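PDB 6RJ1: Mgp-operon protein 3 from Mycoplasma pneumoniae, which probably takes part in attachment of the bacterium to host cells as an extracellular, cell-surface adhesin associated with sugar binding. Local coordinates for residues A[52-58]-A[455-460]; A[792-798]-A[899-904]; A[809-813]-A[913-917]. All coordinates share one frame; numbering follows the deposited sequence.

Contact 1 of 3, residues A[52-58]-A[455-460]; sequences KLVALVR and TAQLAY
Two distant strands of one mixed eight-stranded sheet, which curls round on itself, face each other through their side chains where Val-54 and Leu-56 of strand 52-58 pack on Leu-458 and Tyr-460 of strand 457-460. Leu-458 lies in the middle of the contact: its CD2 reaches Leu-56 CB at 3.4 Å and also lies 3.7 Å from the backbone C of Ala-55. Its other branch, CD1, is 4.0 Å from Val-54 CG1, so both arms of the leucine fork are used. With CG anti to its own nitrogen (chi1 -179°), Leu-56 turns toward the start of the other strand, where Leu-56 CD2 lies 3.6 Å from Ala-456 C. Ala-456 and Gln-457 form a classic beta bulge against strand 464-468.

The strand axes run nearly antiparallel, at 155°, but lie 7.7 Å apart, which is side-chain packing and not strand pairing. The sheet runs from 40-48 through 52-59, 114-121, 125-135, 487-492, 477-482 and 464-468 to 457-461, and its curl brings the last strand over the second.

Polar residues close both ends. Lys-52 bends at chi2 and chi3, crossing the Tyr-460 side chain at about a right angle and leaving Lys-52 NZ 3.1 Å from Tyr-460 OH; Glu-483 takes a salt bridge from that NZ through OE1 and a hydrogen bond with that OH through OE2. Beyond Leu-56, the aliphatic part of Arg-58 lies across Thr-455, Arg-58 CD being 3.6 Å from Thr-455 O, while NH1 hydrogen-bonds to His-452 O and Thr-455 OG1 pairs with Ser-113 OG.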
ATOM      1  N   LYS A  52      18.502  24.595  -0.405  1.00 83.40           N
ATOM      2  CA  LYS A  52      17.124  24.288  -0.016  1.00 82.48           C
ATOM      3  C   LYS A  52      16.946  23.014   0.823  1.00 84.92           C
ATOM      4  O   LYS A  52      17.640  22.015   0.615  1.00 84.76           O
ATOM      5  CB  LYS A  52      16.235  24.226  -1.275  1.00 84.43           C
ATOM      6  CG  LYS A  52      14.718  24.241  -1.033  1.00 86.15           C
ATOM      7  CD  LYS A  52      13.998  25.217  -1.954  1.00 87.92           C
ATOM      8  CE  LYS A  52      13.886  24.739  -3.384  1.00 88.12           C
ATOM      9  NZ  LYS A  52      13.617  25.870  -4.312  1.00 90.03           N
ATOM     10  N   LEU A  53      15.987  23.072   1.760  1.00 79.34           N
ATOM     11  CA  LEU A  53      15.576  21.970   2.617  1.00 78.49           C
ATOM     12  C   LEU A  53      14.055  22.003   2.736  1.00 80.06           C
ATOM     13  O   LEU A  53      13.481  23.003   3.170  1.00 79.98           O
ATOM     14  CB  LEU A  53      16.259  22.020   3.994  1.00 78.66           C
ATOM     15  CG  LEU A  53      15.888  20.913   4.985  1.00 83.47           C
ATOM     16  CD1 LEU A  53      16.561  19.589   4.626  1.00 83.88           C
ATOM     17  CD2 LEU A  53      16.261  21.320   6.384  1.00 86.47           C
ATOM     18  N   VAL A  54      13.415  20.916   2.304  1.00 74.01           N
ATOM     19  CA  VAL A  54      11.967  20.739   2.309  1.00 72.65           C
ATOM     20  C   VAL A  54      11.602  19.740   3.413  1.00 74.36           C
ATOM     21  O   VAL A  54      12.232  18.690   3.508  1.00 74.12           O
ATOM     22  CB  VAL A  54      11.470  20.281   0.908  1.00 76.19           C
ATOM     23  CG1 VAL A  54       9.958  20.113   0.880  1.00 75.47           C
ATOM     24  CG2 VAL A  54      11.923  21.253  -0.181  1.00 76.25           C
ATOM     25  N   ALA A  55      10.607  20.074   4.255  1.00 69.12           N
ATOM     26  CA  ALA A  55      10.154  19.202   5.347  1.00 68.06           C
ATOM     27  C   ALA A  55       8.636  18.971   5.296  1.00 71.18           C
ATOM     28  O   ALA A  55       7.917  19.765   4.697  1.00 71.11           O
ATOM     29  CB  ALA A  55      10.564  19.786   6.696  1.00 68.45           C
ATOM     30  N   LEU A  56       8.164  17.870   5.897  1.00 66.41           N
ATOM     31  CA  LEU A  56       6.755  17.491   5.977  1.00 65.36           C
ATOM     32  C   LEU A  56       6.399  17.275   7.446  1.00 69.57           C
ATOM     33  O   LEU A  56       7.025  16.461   8.133  1.00 70.08           O
ATOM     34  CB  LEU A  56       6.491  16.211   5.160  1.00 65.09           C
ATOM     35  CG  LEU A  56       5.049  15.683   5.102  1.00 68.98           C
ATOM     36  CD1 LEU A  56       4.093  16.725   4.536  1.00 68.80           C
ATOM     37  CD2 LEU A  56       4.976  14.410   4.292  1.00 69.49           C
ATOM     38  N   VAL A  57       5.406  18.016   7.926  1.00 65.08           N
ATOM     39  CA  VAL A  57       4.975  17.944   9.325  1.00 64.39           C
ATOM     40  C   VAL A  57       3.463  17.725   9.454  1.00 67.75           C
ATOM     41  O   VAL A  57       2.687  18.281   8.671  1.00 67.29           O
ATOM     42  CB  VAL A  57       5.446  19.173  10.170  1.00 67.38           C
ATOM     43  CG1 VAL A  57       6.961  19.179  10.379  1.00 66.69           C
ATOM     44  CG2 VAL A  57       4.964  20.493   9.571  1.00 66.84           C
ATOM     45  N   ARG A  58       3.055  16.965  10.475  1.00 63.55           N
ATOM     46  CA  ARG A  58       1.654  16.687  10.771  1.00 63.41           C
ATOM     47  C   ARG A  58       1.394  16.749  12.273  1.00 68.21           C
ATOM     48  O   ARG A  58       2.323  16.592  13.051  1.00 67.78           O
ATOM     49  CB  ARG A  58       1.216  15.332  10.166  1.00 62.75           C
ATOM     50  CG  ARG A  58       1.804  14.109  10.834  1.00 63.20           C
ATOM     51  CD  ARG A  58       1.505  12.847  10.059  1.00 62.50           C
ATOM     52  NE  ARG A  58       2.228  11.704  10.624  1.00 60.00           N
ATOM     53  CZ  ARG A  58       2.200  10.477  10.125  1.00 71.80           C
ATOM     54  NH1 ARG A  58       1.483  10.210   9.040  1.00 62.12           N
ATOM     55  NH2 ARG A  58       2.886   9.505  10.707  1.00 62.36           N
ATOM     56  N   THR A 455      -0.443  12.179   4.764  1.00 62.56           N
ATOM     57  CA  THR A 455       0.625  13.179   4.771  1.00 62.40           C
ATOM     58  C   THR A 455       1.857  12.511   5.378  1.00 67.28           C
ATOM     59  O   THR A 455       2.260  12.834   6.504  1.00 66.97           O
ATOM     60  CB  THR A 455       0.142  14.453   5.482  1.00 68.70           C
ATOM     61  OG1 THR A 455      -0.115  14.172   6.859  1.00 70.28           O
ATOM     62  CG2 THR A 455      -1.104  15.044   4.843  1.00 63.18           C
ATOM     63  N   ALA A 456       2.436  11.543   4.625  1.00 64.30           N
ATOM     64  CA  ALA A 456       3.541  10.710   5.093  1.00 64.20           C
ATOM     65  C   ALA A 456       4.878  10.845   4.338  1.00 68.87           C
ATOM     66  O   ALA A 456       5.933  10.793   4.978  1.00 67.42           O
ATOM     67  CB  ALA A 456       3.104   9.247   5.101  1.00 64.65           C
ATOM     68  N   GLN A 457       4.849  10.950   2.997  1.00 66.55           N
ATOM     69  CA  GLN A 457       6.082  10.992   2.198  1.00 66.67           C
ATOM     70  C   GLN A 457       6.074  12.119   1.177  1.00 70.86           C
ATOM     71  O   GLN A 457       5.046  12.341   0.540  1.00 70.72           O
ATOM     72  CB  GLN A 457       6.282   9.651   1.459  1.00 68.14           C
ATOM     73  CG  GLN A 457       6.214   8.405   2.329  1.00 71.53           C
ATOM     74  CD  GLN A 457       6.427   7.165   1.511  1.00 82.52           C
ATOM     75  OE1 GLN A 457       7.556   6.852   1.122  1.00 80.74           O
ATOM     76  NE2 GLN A 457       5.348   6.433   1.238  1.00 66.38           N
ATOM     77  N   LEU A 458       7.223  12.790   0.972  1.00 68.07           N
ATOM     78  CA  LEU A 458       7.300  13.875  -0.006  1.00 67.88           C
ATOM     79  C   LEU A 458       8.442  13.732  -1.029  1.00 72.56           C
ATOM     80  O   LEU A 458       9.338  12.900  -0.881  1.00 72.56           O
ATOM     81  CB  LEU A 458       7.320  15.291   0.642  1.00 67.93           C
ATOM     82  CG  LEU A 458       8.461  15.724   1.591  1.00 72.40           C
ATOM     83  CD1 LEU A 458       9.700  16.082   0.845  1.00 72.62           C
ATOM     84  CD2 LEU A 458       8.102  17.005   2.259  1.00 75.09           C
ATOM     85  N   ALA A 459       8.377  14.581  -2.072  1.00 69.59           N
ATOM     86  CA  ALA A 459       9.327  14.703  -3.172  1.00 69.04           C
ATOM     87  C   ALA A 459       9.209  16.099  -3.760  1.00 74.21           C
ATOM     88  O   ALA A 459       8.100  16.638  -3.864  1.00 73.50           O
ATOM     89  CB  ALA A 459       9.030  13.667  -4.244  1.00 69.52           C
ATOM     90  N   TYR A 460      10.357  16.695  -4.128  1.00 72.19           N
ATOM     91  CA  TYR A 460      10.410  18.019  -4.738  1.00 72.54           C
ATOM     92  C   TYR A 460      10.906  17.882  -6.172  1.00 78.43           C
ATOM     93  O   TYR A 460      11.934  17.248  -6.411  1.00 78.25           O
ATOM     94  CB  TYR A 460      11.298  18.981  -3.918  1.00 73.82           C
ATOM     95  CG  TYR A 460      11.446  20.356  -4.534  1.00 76.76           C
ATOM     96  CD1 TYR A 460      12.381  20.595  -5.536  1.00 79.42           C
ATOM     97  CD2 TYR A 460      10.654  21.420  -4.114  1.00 77.79           C
ATOM     98  CE1 TYR A 460      12.518  21.856  -6.116  1.00 80.86           C
ATOM     99  CE2 TYR A 460      10.782  22.689  -4.684  1.00 78.81           C
ATOM    100  CZ  TYR A 460      11.722  22.901  -5.681  1.00 87.63           C
ATOM    101  OH  TYR A 460      11.874  24.141  -6.254  1.00 90.99           O
TER

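Contact 2 of 3, residues A[792-798]-A[899-904]; sequences ARGHKPN and EFNEDA
Asn-798 and Ala-792 each give one hydrogen bond to the backbone of the 899-904 loop. The amide ND2 of Asn-798 donates to Phe-900 O at 2.8 Å, nearly straight at 169°; Phe-900 O lies in the plane of the Asn-798 amide, and the donor arrives in the carbonyl plane on a lone pair. The second bond is from backbone to backbone, Ala-792 N to Asn-901 O, 3.1 Å long. Placing CG beside the backbone N (chi1 -59°) brings the Asn-798 amide across the Phe-900 side chain, where Asn-798 OD1 is found at the ring edge, 3.8 Å from Phe-900 CD2.

Both donors come from a loop joining strands 779-786 and 799-805, both acceptors from the loop between strands 888-896 and 914-920, and each loop contains a type II beta turn, 792-795 and 899-902. Asn-901 holds the third position of its turn with positive phi, which asparagine tolerates better than most residues.

The Asn-901 amide lies over one face of His-795, planes 34° apart, with Asn-901 CG 3.5 Å from His-795 CD2. ND2 of the same amide lies over the centre of the ring of Phe-900, its neighbour in the turn. His-795 ND1 makes a weak bond to Arg-793 O. Both carboxylate oxygens of Glu-899 are hydrogen-bonded elsewhere, OE1 to Arg-811, and Asp-903 OD1 is bonded to Thr-906 OG1.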
ATOM      1  N   ALA A 792      26.937   3.363 -23.795  1.00119.73           N
ATOM      2  CA  ALA A 792      27.360   3.527 -25.190  1.00120.09           C
ATOM      3  C   ALA A 792      27.214   4.973 -25.696  1.00125.31           C
ATOM      4  O   ALA A 792      26.411   5.738 -25.148  1.00125.01           O
ATOM      5  CB  ALA A 792      26.578   2.576 -26.084  1.00120.72           C
ATOM      6  N   ARG A 793      28.014   5.342 -26.728  1.00122.18           N
ATOM      7  CA  ARG A 793      28.005   6.660 -27.358  1.00121.85           C
ATOM      8  C   ARG A 793      26.604   7.030 -27.872  1.00125.39           C
ATOM      9  O   ARG A 793      25.959   6.234 -28.568  1.00125.75           O
ATOM     10  CB  ARG A 793      29.027   6.714 -28.501  1.00122.14           C
ATOM     11  CG  ARG A 793      30.236   7.602 -28.224  1.00134.96           C
ATOM     12  CD  ARG A 793      30.351   8.745 -29.237  1.00146.89           C
ATOM     13  NE  ARG A 793      31.736   9.135 -29.477  1.00158.62           N
ATOM     14  CZ  ARG A 793      32.122  10.127 -30.281  1.00176.18           C
ATOM     15  NH1 ARG A 793      33.413  10.397 -30.439  1.00160.41           N
ATOM     16  NH2 ARG A 793      31.222  10.858 -30.931  1.00166.04           N
ATOM     17  N   GLY A 794      26.142   8.214 -27.471  1.00120.09           N
ATOM     18  CA  GLY A 794      24.849   8.766 -27.867  1.00118.50           C
ATOM     19  C   GLY A 794      23.651   8.305 -27.069  1.00118.59           C
ATOM     20  O   GLY A 794      22.517   8.509 -27.509  1.00118.66           O
ATOM     21  N   HIS A 795      23.884   7.692 -25.892  1.00111.65           N
ATOM     22  CA  HIS A 795      22.817   7.207 -25.010  1.00109.40           C
ATOM     23  C   HIS A 795      22.925   7.840 -23.629  1.00108.64           C
ATOM     24  O   HIS A 795      24.030   8.012 -23.114  1.00108.62           O
ATOM     25  CB  HIS A 795      22.832   5.674 -24.912  1.00110.06           C
ATOM     26  CG  HIS A 795      22.406   4.987 -26.173  1.00113.60           C
ATOM     27  ND1 HIS A 795      23.316   4.682 -27.175  1.00115.68           N
ATOM     28  CD2 HIS A 795      21.180   4.562 -26.554  1.00115.28           C
ATOM     29  CE1 HIS A 795      22.615   4.086 -28.125  1.00114.96           C
ATOM     30  NE2 HIS A 795      21.326   3.991 -27.794  1.00115.16           N
ATOM     31  N   LYS A 796      21.774   8.204 -23.045  1.00101.33           N
ATOM     32  CA  LYS A 796      21.670   8.823 -21.720  1.00 99.33           C
ATOM     33  C   LYS A 796      22.045   7.820 -20.609  1.00100.71           C
ATOM     34  O   LYS A 796      21.823   6.622 -20.803  1.00100.27           O
ATOM     35  CB  LYS A 796      20.232   9.336 -21.484  1.00100.91           C
ATOM     36  CG  LYS A 796      19.791  10.502 -22.373  1.00102.61           C
ATOM     37  CD  LYS A 796      20.209  11.891 -21.846  1.00106.54           C
ATOM     38  CE  LYS A 796      19.358  12.569 -20.775  1.00116.88           C
ATOM     39  NZ  LYS A 796      17.915  12.617 -21.126  1.00133.50           N
ATOM     40  N   PRO A 797      22.584   8.268 -19.440  1.00 95.33           N
ATOM     41  CA  PRO A 797      22.916   7.304 -18.366  1.00 93.99           C
ATOM     42  C   PRO A 797      21.682   6.637 -17.759  1.00 93.73           C
ATOM     43  O   PRO A 797      20.694   7.318 -17.475  1.00 93.69           O
ATOM     44  CB  PRO A 797      23.656   8.157 -17.329  1.00 96.01           C
ATOM     45  CG  PRO A 797      23.206   9.548 -17.576  1.00100.74           C
ATOM     46  CD  PRO A 797      22.926   9.652 -19.045  1.00 96.55           C
ATOM     47  N   ASN A 798      21.743   5.305 -17.576  1.00 86.86           N
ATOM     48  CA  ASN A 798      20.657   4.483 -17.037  1.00 85.19           C
ATOM     49  C   ASN A 798      20.307   4.812 -15.594  1.00 86.19           C
ATOM     50  O   ASN A 798      21.157   5.249 -14.818  1.00 84.56           O
ATOM     51  CB  ASN A 798      20.980   2.980 -17.132  1.00 84.64           C
ATOM     52  CG  ASN A 798      21.254   2.423 -18.511  1.00101.16           C
ATOM     53  OD1 ASN A 798      20.688   2.844 -19.530  1.00 93.90           O
ATOM     54  ND2 ASN A 798      22.130   1.431 -18.558  1.00 90.25           N
ATOM     55  N   GLU A 899      23.075  -4.631 -18.483  1.00 97.02           N
ATOM     56  CA  GLU A 899      22.450  -3.309 -18.440  1.00 96.86           C
ATOM     57  C   GLU A 899      22.134  -2.770 -19.842  1.00102.06           C
ATOM     58  O   GLU A 899      22.724  -3.234 -20.821  1.00102.05           O
ATOM     59  CB  GLU A 899      23.327  -2.323 -17.642  1.00 97.91           C
ATOM     60  CG  GLU A 899      23.618  -2.754 -16.208  1.00104.70           C
ATOM     61  CD  GLU A 899      22.440  -2.811 -15.249  1.00110.84           C
ATOM     62  OE1 GLU A 899      21.628  -1.856 -15.247  1.00 91.12           O
ATOM     63  OE2 GLU A 899      22.342  -3.800 -14.486  1.00 92.75           O
ATOM     64  N   PHE A 900      21.188  -1.808 -19.935  1.00 99.20           N
ATOM     65  CA  PHE A 900      20.758  -1.174 -21.185  1.00 99.61           C
ATOM     66  C   PHE A 900      21.903  -0.363 -21.802  1.00107.75           C
ATOM     67  O   PHE A 900      22.524   0.449 -21.108  1.00107.28           O
ATOM     68  CB  PHE A 900      19.507  -0.310 -20.943  1.00100.87           C
ATOM     69  CG  PHE A 900      18.764   0.171 -22.172  1.00101.89           C
ATOM     70  CD1 PHE A 900      18.321  -0.731 -23.138  1.00104.56           C
ATOM     71  CD2 PHE A 900      18.438   1.513 -22.326  1.00103.46           C
ATOM     72  CE1 PHE A 900      17.624  -0.287 -24.265  1.00105.16           C
ATOM     73  CE2 PHE A 900      17.729   1.954 -23.448  1.00106.14           C
ATOM     74  CZ  PHE A 900      17.327   1.050 -24.410  1.00104.18           C
ATOM     75  N   ASN A 901      22.210  -0.623 -23.090  1.00107.45           N
ATOM     76  CA  ASN A 901      23.308  -0.007 -23.853  1.00108.83           C
ATOM     77  C   ASN A 901      24.680  -0.209 -23.177  1.00117.12           C
ATOM     78  O   ASN A 901      25.540   0.673 -23.269  1.00117.50           O
ATOM     79  CB  ASN A 901      23.062   1.490 -24.184  1.00108.51           C
ATOM     80  CG  ASN A 901      21.632   1.944 -24.340  1.00125.38           C
ATOM     81  OD1 ASN A 901      21.187   2.870 -23.654  1.00123.42           O
ATOM     82  ND2 ASN A 901      20.886   1.340 -25.248  1.00111.32           N
ATOM     83  N   GLU A 902      24.886  -1.379 -22.514  1.00116.36           N
ATOM     84  CA  GLU A 902      26.139  -1.760 -21.834  1.00117.62           C
ATOM     85  C   GLU A 902      27.324  -1.729 -22.823  1.00126.35           C
ATOM     86  O   GLU A 902      28.432  -1.332 -22.453  1.00125.95           O
ATOM     87  CB  GLU A 902      25.999  -3.142 -21.177  1.00118.71           C
ATOM     88  CG  GLU A 902      26.999  -3.408 -20.063  1.00127.09           C
ATOM     89  CD  GLU A 902      26.546  -4.416 -19.024  1.00141.00           C
ATOM     90  OE1 GLU A 902      26.437  -4.033 -17.837  1.00137.39           O
ATOM     91  OE2 GLU A 902      26.304  -5.588 -19.390  1.00127.72           O
ATOM     92  N   ASP A 903      27.058  -2.112 -24.086  1.00126.59           N
ATOM     93  CA  ASP A 903      27.988  -2.074 -25.215  1.00128.13           C
ATOM     94  C   ASP A 903      27.277  -1.492 -26.461  1.00134.58           C
ATOM     95  O   ASP A 903      26.066  -1.230 -26.408  1.00133.98           O
ATOM     96  CB  ASP A 903      28.639  -3.450 -25.485  1.00130.43           C
ATOM     97  CG  ASP A 903      27.670  -4.580 -25.774  1.00142.71           C
ATOM     98  OD1 ASP A 903      27.178  -5.203 -24.806  1.00143.72           O
ATOM     99  OD2 ASP A 903      27.418  -4.852 -26.967  1.00148.52           O
ATOM    100  N   ALA A 904      28.036  -1.265 -27.558  1.00132.93           N
ATOM    101  CA  ALA A 904      27.546  -0.685 -28.814  1.00133.42           C
ATOM    102  C   ALA A 904      26.300  -1.376 -29.422  1.00139.30           C
ATOM    103  O   ALA A 904      25.348  -0.679 -29.781  1.00139.33           O
ATOM    104  CB  ALA A 904      28.670  -0.628 -29.837  1.00134.00           C
TER

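Contact 3 of 3, residues A[809-813]-A[913-917]; sequences VVRLN and PAALA
Arg-811 lies across Pro-913 at about a right angle, presenting one guanidinium face to Pro-913 CB, which stands 3.4 Å above the plane. The arginine chain is extended, with CG anti to the backbone nitrogen (chi1 -171°), and this reach carries Arg-811 NH1 past the proline to Ala-914 O, 2.8 Å away. That oxygen is close to the guanidinium plane, yet the N-H comes in from above the carbonyl plane and misses the lone-pair direction. Asn-813 leans obliquely over the same proline: its ND2 donates to Pro-913 O at 3.1 Å, here on a lone pair in the carbonyl plane, and packs on CD of the ring.

At the other end side chains meet through carbon alone, though Val-809 CG1 also rests against the backbone of Ala-915 and Ala-917. Val-809 CB meets Ala-917 CB at 3.8 Å. Small alanines let the axes of the two short strand segments approach to 6.0 Å. The strands belong to different antiparallel sheets that meet side chain to side chain here, an arrangement consistent with neighbouring propeller blades.

Arg-811 NH2 forms a salt bridge with Glu-899 OE1 and a hydrogen bond with Ser-800 OG, and that same hydroxyl bonds to Asn-813 OD1; Asn-813 ND2 also bonds to Ile-832 O. So gripped, the guanidinium probably has little rotational freedom, and the Glu-899 carboxylate probably offsets part of the cost of burying this charge, which also has Arg-895 close by.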
ATOM      1  N   VAL A 809      13.898  -8.197  -2.943  1.00 66.53           N
ATOM      2  CA  VAL A 809      14.076  -6.856  -3.482  1.00 66.59           C
ATOM      3  C   VAL A 809      13.475  -6.757  -4.888  1.00 69.34           C
ATOM      4  O   VAL A 809      13.618  -7.679  -5.699  1.00 68.74           O
ATOM      5  CB  VAL A 809      15.566  -6.394  -3.416  1.00 71.19           C
ATOM      6  CG1 VAL A 809      16.483  -7.263  -4.278  1.00 71.24           C
ATOM      7  CG2 VAL A 809      15.724  -4.914  -3.769  1.00 71.20           C
ATOM      8  N   VAL A 810      12.800  -5.635  -5.168  1.00 65.35           N
ATOM      9  CA  VAL A 810      12.230  -5.383  -6.488  1.00 64.54           C
ATOM     10  C   VAL A 810      12.923  -4.174  -7.116  1.00 67.45           C
ATOM     11  O   VAL A 810      13.080  -3.127  -6.480  1.00 66.35           O
ATOM     12  CB  VAL A 810      10.675  -5.342  -6.572  1.00 67.82           C
ATOM     13  CG1 VAL A 810      10.031  -5.172  -5.211  1.00 68.02           C
ATOM     14  CG2 VAL A 810      10.158  -4.304  -7.567  1.00 67.20           C
ATOM     15  N   ARG A 811      13.394  -4.370  -8.349  1.00 63.40           N
ATOM     16  CA  ARG A 811      14.063  -3.357  -9.143  1.00 62.39           C
ATOM     17  C   ARG A 811      13.146  -2.926 -10.280  1.00 67.17           C
ATOM     18  O   ARG A 811      12.551  -3.769 -10.969  1.00 66.98           O
ATOM     19  CB  ARG A 811      15.392  -3.888  -9.697  1.00 58.23           C
ATOM     20  CG  ARG A 811      16.231  -2.803 -10.349  1.00 63.07           C
ATOM     21  CD  ARG A 811      17.511  -3.343 -10.913  1.00 73.58           C
ATOM     22  NE  ARG A 811      18.123  -2.380 -11.817  1.00 78.87           N
ATOM     23  CZ  ARG A 811      19.253  -2.590 -12.478  1.00 92.16           C
ATOM     24  NH1 ARG A 811      19.907  -3.738 -12.346  1.00 76.48           N
ATOM     25  NH2 ARG A 811      19.745  -1.651 -13.271  1.00 83.03           N
ATOM     26  N   LEU A 812      13.056  -1.609 -10.480  1.00 63.81           N
ATOM     27  CA  LEU A 812      12.249  -0.998 -11.529  1.00 63.75           C
ATOM     28  C   LEU A 812      13.162  -0.309 -12.525  1.00 67.80           C
ATOM     29  O   LEU A 812      13.927   0.570 -12.150  1.00 66.72           O
ATOM     30  CB  LEU A 812      11.193  -0.054 -10.933  1.00 63.66           C
ATOM     31  CG  LEU A 812      10.337  -0.655  -9.808  1.00 68.19           C
ATOM     32  CD1 LEU A 812       9.521   0.409  -9.117  1.00 68.95           C
ATOM     33  CD2 LEU A 812       9.478  -1.813 -10.306  1.00 69.13           C
ATOM     34  N   ASN A 813      13.129  -0.768 -13.780  1.00 65.80           N
ATOM     35  CA  ASN A 813      13.998  -0.293 -14.858  1.00 65.65           C
ATOM     36  C   ASN A 813      13.297   0.638 -15.826  1.00 70.45           C
ATOM     37  O   ASN A 813      12.134   0.422 -16.175  1.00 68.51           O
ATOM     38  CB  ASN A 813      14.647  -1.474 -15.585  1.00 64.23           C
ATOM     39  CG  ASN A 813      15.245  -2.477 -14.633  1.00 85.46           C
ATOM     40  OD1 ASN A 813      16.252  -2.216 -13.967  1.00 83.95           O
ATOM     41  ND2 ASN A 813      14.616  -3.638 -14.524  1.00 74.21           N
ATOM     42  N   PRO A 913      16.979  -6.393 -15.968  1.00 87.68           N
ATOM     43  CA  PRO A 913      18.108  -6.152 -15.045  1.00 86.10           C
ATOM     44  C   PRO A 913      17.612  -6.223 -13.600  1.00 86.73           C
ATOM     45  O   PRO A 913      16.591  -5.617 -13.259  1.00 84.69           O
ATOM     46  CB  PRO A 913      18.603  -4.749 -15.421  1.00 87.89           C
ATOM     47  CG  PRO A 913      17.982  -4.442 -16.725  1.00 92.78           C
ATOM     48  CD  PRO A 913      16.701  -5.200 -16.790  1.00 88.68           C
ATOM     49  N   ALA A 914      18.281  -7.050 -12.787  1.00 82.06           N
ATOM     50  CA  ALA A 914      17.884  -7.312 -11.408  1.00 80.93           C
ATOM     51  C   ALA A 914      18.728  -6.607 -10.342  1.00 83.04           C
ATOM     52  O   ALA A 914      19.737  -5.974 -10.648  1.00 82.65           O
ATOM     53  CB  ALA A 914      17.860  -8.814 -11.160  1.00 81.54           C
ATOM     54  N   ALA A 915      18.274  -6.711  -9.088  1.00 78.36           N
ATOM     55  CA  ALA A 915      18.915  -6.163  -7.901  1.00 77.35           C
ATOM     56  C   ALA A 915      19.284  -7.304  -6.945  1.00 80.72           C
ATOM     57  O   ALA A 915      18.804  -8.425  -7.103  1.00 80.49           O
ATOM     58  CB  ALA A 915      17.980  -5.180  -7.216  1.00 77.91           C
ATOM     59  N   LEU A 916      20.149  -7.023  -5.967  1.00 77.22           N
ATOM     60  CA  LEU A 916      20.596  -8.004  -4.984  1.00 76.72           C
ATOM     61  C   LEU A 916      20.652  -7.344  -3.618  1.00 79.16           C
ATOM     62  O   LEU A 916      21.380  -6.373  -3.445  1.00 78.79           O
ATOM     63  CB  LEU A 916      21.974  -8.563  -5.393  1.00 76.93           C
ATOM     64  CG  LEU A 916      22.439  -9.830  -4.682  1.00 81.92           C
ATOM     65  CD1 LEU A 916      21.821 -11.076  -5.298  1.00 82.58           C
ATOM     66  CD2 LEU A 916      23.934  -9.939  -4.725  1.00 83.75           C
ATOM     67  N   ALA A 917      19.845  -7.844  -2.669  1.00 75.72           N
ATOM     68  CA  ALA A 917      19.767  -7.322  -1.305  1.00 75.74           C
ATOM     69  C   ALA A 917      20.471  -8.239  -0.329  1.00 80.99           C
ATOM     70  O   ALA A 917      20.200  -9.445  -0.316  1.00 82.94           O
ATOM     71  CB  ALA A 917      18.321  -7.142  -0.892  1.00 76.39           C
TER

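Contact 1 closes before the other two open; the segments of contacts 2 and 3 then alternate, 792-798, 809-813, 899-904, 913-917. The centre of contact 1 is 34 Å from that of contact 2 and 26 Å from that of contact 3, and it touches neither. Contacts 2 and 3 unite the same two antiparallel sheets, one through connecting loops and the other through strands, with centres 19 Å apart; they touch at the salt bridge between Glu-899 and Arg-811. Contact 1 closes one sheet on itself, whereas contacts 2 and 3 join two consecutive sheets of the chain; such sheet-by-sheet building is consistent with the propeller clan of the MgpC family.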